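Local coordinates for protein latent form of PPO4 Tyrosinase (Agaricus bisporus var. bisporus H97, PDB 4OUA) that uses a pair of copper ions to hydroxylate monophenols and oxidise the resulting o-diphenols to reactive o-quinones, the initial step of melanin synthesis, at residues G525-L530 and I543-F548; Y432-G437 and K502-V507. One frame throughout, in Å; residues are numbered along the deposited sequence.

Contact 1 of 2, residues G525-L530 and I543-F548; sequences GRPLHL and IPIVNF
The ring of Pro527 rests against two isoleucines of the facing segment, Ile543 and Ile545. Its CB starts the contact 3.9 Å from Ile543 CB. Pro527 CG comes closer, 3.7 Å from that CB of Ile543, and also nears the backbone oxygen of that residue, with Ile543 CG2 at 3.8 Å. Pro527 CD turns to the other isoleucine and meets Ile545 CD1 at 4.0 Å, the two side chains crossing at about a right angle. Both segments belong to a β hairpin of strands 520-530 and 538-548, and the second strand is interrupted at 543-545, where the isoleucines sit outside regular pairing. Antiparallel pairing resumes at Gly525 and Val546, which exchange two backbone hydrogen bonds, Gly525 N to Val546 O at 2.7 Å and Val546 N to Gly525 O at 3.1 Å. In Ile545, CG1 lies beside the backbone N (chi1 -51°) and CG2 anti to it, which brings the CG2 methyl to the Gly525 carbonyl oxygen while CG1 carries CD1 on to the proline. Before the interruption, strand 538-548 still pairs with Pro527 through a backbone bond at Asp540, and Phe410 of the adjoining strand 407-419 touches Pro527, Ile543 and Val546.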
loop_
_atom_site.group_PDB
_atom_site.type_symbol
_atom_site.label_atom_id
_atom_site.label_comp_id
_atom_site.label_asym_id
_atom_site.label_seq_id
_atom_site.Cartn_x
_atom_site.Cartn_y
_atom_site.Cartn_z
ATOM N N GLY B 525 5.176 -14.218 -20.119
ATOM C CA GLY B 525 3.915 -14.928 -20.246
ATOM C C GLY B 525 3.923 -16.224 -19.456
ATOM O O GLY B 525 4.959 -16.876 -19.330
ATOM N N ARG B 526 2.765 -16.601 -18.923
ATOM C CA ARG B 526 2.666 -17.774 -18.060
ATOM C C ARG B 526 1.518 -18.699 -18.451
ATOM O O ARG B 526 0.372 -18.263 -18.562
ATOM C CB ARG B 526 2.499 -17.346 -16.602
ATOM C CG ARG B 526 3.769 -16.815 -15.960
ATOM C CD ARG B 526 3.510 -16.367 -14.534
ATOM N NE ARG B 526 2.823 -17.391 -13.752
ATOM C CZ ARG B 526 3.438 -18.296 -12.996
ATOM N NH1 ARG B 526 4.762 -18.309 -12.917
ATOM N NH2 ARG B 526 2.728 -19.189 -12.318
ATOM N N PRO B 527 1.829 -19.989 -18.654
ATOM C CA PRO B 527 0.838 -21.017 -18.992
ATOM C C PRO B 527 -0.072 -21.347 -17.815
ATOM O O PRO B 527 0.357 -22.019 -16.878
ATOM C CB PRO B 527 1.700 -22.233 -19.363
ATOM C CG PRO B 527 3.084 -21.696 -19.573
ATOM C CD PRO B 527 3.196 -20.528 -18.652
ATOM N N LEU B 528 -1.313 -20.874 -17.866
ATOM C CA LEU B 528 -2.286 -21.181 -16.827
ATOM C C LEU B 528 -3.413 -22.037 -17.385
ATOM O O LEU B 528 -3.810 -21.874 -18.540
ATOM C CB LEU B 528 -2.860 -19.902 -16.218
ATOM C CG LEU B 528 -1.896 -18.975 -15.478
ATOM C CD1 LEU B 528 -2.657 -17.811 -14.868
ATOM C CD2 LEU B 528 -1.124 -19.729 -14.411
ATOM N N HIS B 529 -3.926 -22.947 -16.564
ATOM C CA HIS B 529 -5.018 -23.810 -16.996
ATOM C C HIS B 529 -6.036 -24.029 -15.879
ATOM O O HIS B 529 -5.710 -23.951 -14.694
ATOM C CB HIS B 529 -4.474 -25.152 -17.506
ATOM C CG HIS B 529 -3.827 -25.995 -16.450
ATOM N ND1 HIS B 529 -4.511 -26.969 -15.755
ATOM C CD2 HIS B 529 -2.558 -26.019 -15.980
ATOM C CE1 HIS B 529 -3.693 -27.551 -14.896
ATOM N NE2 HIS B 529 -2.500 -26.992 -15.013
ATOM N N LEU B 530 -7.278 -24.286 -16.276
ATOM C CA LEU B 530 -8.370 -24.498 -15.335
ATOM C C LEU B 530 -9.052 -25.837 -15.576
ATOM O O LEU B 530 -9.947 -25.934 -16.414
ATOM C CB LEU B 530 -9.398 -23.368 -15.438
ATOM C CG LEU B 530 -9.099 -22.058 -14.708
ATOM C CD1 LEU B 530 -10.083 -20.979 -15.127
ATOM C CD2 LEU B 530 -9.145 -22.269 -13.201
ATOM N N ILE B 543 4.480 -26.705 -19.853
ATOM C CA ILE B 543 4.874 -25.669 -20.802
ATOM C C ILE B 543 5.837 -24.668 -20.171
ATOM O O ILE B 543 5.567 -24.132 -19.096
ATOM C CB ILE B 543 3.646 -24.914 -21.345
ATOM C CG1 ILE B 543 2.589 -25.903 -21.842
ATOM C CG2 ILE B 543 4.056 -23.956 -22.452
ATOM C CD1 ILE B 543 1.340 -25.245 -22.387
ATOM N N PRO B 544 6.967 -24.410 -20.847
ATOM C CA PRO B 544 8.004 -23.500 -20.347
ATOM C C PRO B 544 7.544 -22.045 -20.323
ATOM O O PRO B 544 6.761 -21.633 -21.180
ATOM C CB PRO B 544 9.148 -23.694 -21.345
ATOM C CG PRO B 544 8.475 -24.118 -22.603
ATOM C CD PRO B 544 7.309 -24.962 -22.171
ATOM N N ILE B 545 8.028 -21.282 -19.348
ATOM C CA ILE B 545 7.674 -19.873 -19.226
ATOM C C ILE B 545 8.161 -19.086 -20.439
ATOM O O ILE B 545 9.227 -19.368 -20.986
ATOM C CB ILE B 545 8.267 -19.246 -17.946
ATOM C CG1 ILE B 545 7.930 -20.097 -16.718
ATOM C CG2 ILE B 545 7.766 -17.821 -17.766
ATOM C CD1 ILE B 545 6.457 -20.128 -16.378
ATOM N N VAL B 546 7.376 -18.099 -20.857
ATOM C CA VAL B 546 7.737 -17.272 -22.001
ATOM C C VAL B 546 8.236 -15.899 -21.557
ATOM O O VAL B 546 7.607 -15.238 -20.732
ATOM C CB VAL B 546 6.547 -17.087 -22.959
ATOM C CG1 VAL B 546 6.934 -16.186 -24.120
ATOM C CG2 VAL B 546 6.061 -18.435 -23.462
ATOM N N ASN B 547 9.370 -15.476 -22.109
ATOM C CA ASN B 547 9.936 -14.172 -21.784
ATOM C C ASN B 547 10.380 -13.406 -23.026
ATOM O O ASN B 547 11.182 -13.899 -23.819
ATOM C CB ASN B 547 11.116 -14.329 -20.823
ATOM C CG ASN B 547 10.702 -14.895 -19.479
ATOM O OD1 ASN B 547 10.257 -14.163 -18.595
ATOM N ND2 ASN B 547 10.853 -16.204 -19.317
ATOM N N PHE B 548 9.851 -12.197 -23.188
ATOM C CA PHE B 548 10.222 -11.338 -24.306
ATOM C C PHE B 548 10.995 -10.116 -23.824
ATOM O O PHE B 548 10.549 -9.404 -22.925
ATOM C CB PHE B 548 8.979 -10.897 -25.080
ATOM C CG PHE B 548 8.274 -12.018 -25.786
ATOM C CD1 PHE B 548 8.972 -13.140 -26.201
ATOM C CD2 PHE B 548 6.913 -11.950 -26.035
ATOM C CE1 PHE B 548 8.325 -14.174 -26.853
ATOM C CE2 PHE B 548 6.260 -12.982 -26.686
ATOM C CZ PHE B 548 6.966 -14.094 -27.095
#

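Contact 2 of 2, residues Y432-G437 and K502-V507; sequences YFAADG and KLSYKV
Tyr432 lays one face of its ring over Ser504, whose OG sits above the plane but offset toward the rim, 3.5 Å from Tyr432 CZ. The ring gets there because CG stands between the backbone N and the carbonyl carbon (chi1 68°), which swings it across the neighbouring strand instead of along its own. Nearer the root of the ring, Tyr432 CD2 comes 3.4 Å from Ser504 O, while Lys506 CB lies at the ring edge. The hydroxyl oxygen of Ser504, OG, is also 3.4 Å from Ala434 CB, so tyrosine, serine and alanine meet around one atom. An alanine in place of Tyr432 would probably leave Ser504 OG without the ring face over it and Lys506 CB without its edge neighbour, and open a gap above the strand.

The other face of the sheet carries Phe433 and Leu503, a non-hydrogen-bonded antiparallel pair. Leu503 CA lies in the plane of the phenyl ring, at its edge, and Leu503 CB is 3.9 Å from Phe433 CE1. Tyr432 and Ser504 form the hydrogen-bonded pair, joined by two backbone bonds; that from Tyr432 N to Ser504 O is 3.0 Å long. Beyond the strand end, Ala434 N still reaches Lys502 O at 3.0 Å.

Lys502 has positive phi and closes the preceding helix with a Schellman motif, so the chain passes from helix 491-500 almost directly into strand 503-509. That strand lies antiparallel to 428-433 and parallel to the short strand 553-554, while Leu503 also touches Val523 of strand 520-530.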
loop_
_atom_site.group_PDB
_atom_site.type_symbol
_atom_site.label_atom_id
_atom_site.label_comp_id
_atom_site.label_asym_id
_atom_site.label_seq_id
_atom_site.Cartn_x
_atom_site.Cartn_y
_atom_site.Cartn_z
ATOM N N TYR B 432 3.324 2.306 -21.694
ATOM C CA TYR B 432 2.228 2.746 -22.550
ATOM C C TYR B 432 2.441 2.346 -24.007
ATOM O O TYR B 432 3.547 1.987 -24.410
ATOM C CB TYR B 432 2.056 4.264 -22.448
ATOM C CG TYR B 432 3.211 5.045 -23.036
ATOM C CD1 TYR B 432 3.071 5.730 -24.234
ATOM C CD2 TYR B 432 4.442 5.087 -22.397
ATOM C CE1 TYR B 432 4.125 6.442 -24.775
ATOM C CE2 TYR B 432 5.502 5.795 -22.931
ATOM C CZ TYR B 432 5.337 6.471 -24.120
ATOM O OH TYR B 432 6.391 7.178 -24.653
ATOM N N PHE B 433 1.369 2.411 -24.791
ATOM C CA PHE B 433 1.446 2.170 -26.227
ATOM C C PHE B 433 1.717 3.472 -26.972
ATOM O O PHE B 433 0.957 4.432 -26.854
ATOM C CB PHE B 433 0.154 1.529 -26.740
ATOM C CG PHE B 433 -0.037 0.107 -26.298
ATOM C CD1 PHE B 433 1.054 -0.709 -26.048
ATOM C CD2 PHE B 433 -1.310 -0.417 -26.136
ATOM C CE1 PHE B 433 0.879 -2.018 -25.644
ATOM C CE2 PHE B 433 -1.490 -1.725 -25.731
ATOM C CZ PHE B 433 -0.394 -2.527 -25.486
ATOM N N ALA B 434 2.800 3.500 -27.740
ATOM C CA ALA B 434 3.176 4.699 -28.481
ATOM C C ALA B 434 2.775 4.599 -29.951
ATOM O O ALA B 434 3.411 5.193 -30.818
ATOM C CB ALA B 434 4.671 4.949 -28.357
ATOM N N ALA B 435 1.714 3.845 -30.222
ATOM C CA ALA B 435 1.229 3.672 -31.587
ATOM C C ALA B 435 0.255 4.782 -31.969
ATOM O O ALA B 435 -0.533 4.635 -32.903
ATOM C CB ALA B 435 0.571 2.311 -31.749
ATOM N N ASP B 436 0.315 5.891 -31.241
ATOM C CA ASP B 436 -0.549 7.034 -31.511
ATOM C C ASP B 436 0.251 8.332 -31.516
ATOM O O ASP B 436 0.369 8.996 -32.545
ATOM C CB ASP B 436 -1.679 7.112 -30.480
ATOM C CG ASP B 436 -2.553 8.340 -30.663
ATOM O OD1 ASP B 436 -3.184 8.773 -29.676
ATOM O OD2 ASP B 436 -2.608 8.872 -31.792
ATOM N N GLY B 437 0.800 8.686 -30.358
ATOM C CA GLY B 437 1.579 9.902 -30.229
ATOM C C GLY B 437 2.598 9.829 -29.111
ATOM O O GLY B 437 2.555 8.927 -28.273
ATOM N N LYS B 502 3.521 -0.761 -30.550
ATOM C CA LYS B 502 4.752 -0.185 -30.021
ATOM C C LYS B 502 4.722 -0.009 -28.506
ATOM O O LYS B 502 4.653 1.113 -28.007
ATOM C CB LYS B 502 5.036 1.164 -30.686
ATOM C CG LYS B 502 5.393 1.070 -32.160
ATOM C CD LYS B 502 5.795 2.429 -32.707
ATOM C CE LYS B 502 6.306 2.328 -34.133
ATOM N NZ LYS B 502 6.780 3.644 -34.641
ATOM N N LEU B 503 4.770 -1.122 -27.781
ATOM C CA LEU B 503 4.854 -1.073 -26.326
ATOM C C LEU B 503 6.172 -0.444 -25.890
ATOM O O LEU B 503 7.240 -1.026 -26.078
ATOM C CB LEU B 503 4.720 -2.473 -25.727
ATOM C CG LEU B 503 5.093 -2.580 -24.248
ATOM C CD1 LEU B 503 4.191 -1.693 -23.404
ATOM C CD2 LEU B 503 5.034 -4.024 -23.777
ATOM N N SER B 504 6.092 0.747 -25.310
ATOM C CA SER B 504 7.283 1.453 -24.861
ATOM C C SER B 504 7.151 1.881 -23.405
ATOM O O SER B 504 6.043 2.096 -22.911
ATOM C CB SER B 504 7.549 2.672 -25.746
ATOM O OG SER B 504 6.423 3.530 -25.782
ATOM N N TYR B 505 8.283 1.996 -22.719
ATOM C CA TYR B 505 8.277 2.442 -21.332
ATOM C C TYR B 505 9.123 3.697 -21.156
ATOM O O TYR B 505 9.698 4.212 -22.115
ATOM C CB TYR B 505 8.770 1.334 -20.401
ATOM C CG TYR B 505 10.249 1.044 -20.498
ATOM C CD1 TYR B 505 11.143 1.587 -19.584
ATOM C CD2 TYR B 505 10.751 0.219 -21.496
ATOM C CE1 TYR B 505 12.495 1.319 -19.664
ATOM C CE2 TYR B 505 12.101 -0.053 -21.583
ATOM C CZ TYR B 505 12.969 0.499 -20.665
ATOM O OH TYR B 505 14.318 0.232 -20.746
ATOM N N LYS B 506 9.203 4.177 -19.922
ATOM C CA LYS B 506 9.749 5.500 -19.665
ATOM C C LYS B 506 10.131 5.663 -18.196
ATOM O O LYS B 506 9.262 5.727 -17.326
ATOM C CB LYS B 506 8.724 6.559 -20.082
ATOM C CG LYS B 506 9.168 8.002 -19.922
ATOM C CD LYS B 506 8.076 8.951 -20.402
ATOM C CE LYS B 506 8.473 10.408 -20.284
ATOM N NZ LYS B 506 7.361 11.269 -20.780
ATOM N N VAL B 507 11.431 5.722 -17.922
ATOM C CA VAL B 507 11.914 5.867 -16.552
ATOM C C VAL B 507 12.092 7.342 -16.204
ATOM O O VAL B 507 13.006 8.000 -16.698
ATOM C CB VAL B 507 13.247 5.118 -16.336
ATOM C CG1 VAL B 507 13.752 5.322 -14.914
ATOM C CG2 VAL B 507 13.075 3.636 -16.635
#

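Overall arrangement
Both contacts are antiparallel strand pairings, each partly buried and remote from the copper ions, but they belong to different sheets. Contact 1 joins two strands close in sequence, in a hairpin at the margin of a four-stranded sheet; contact 2 brings together segments 65 residues apart at their closest ends, within the C-terminal family region. Proline and isoleucine carbons dominate contact 1, whose exposed residues lie on 543-545, whereas contact 2 adds aromatic rings and a serine hydroxyl, with three backbone bonds against two. Their centres are 24 Å apart and they do not touch. Strand 520-530 links them: Val523 meets Phe548 of contact 1 and Leu503 of contact 2. Helix 491-500, ending at contact 2, stacks His495 on Phe548.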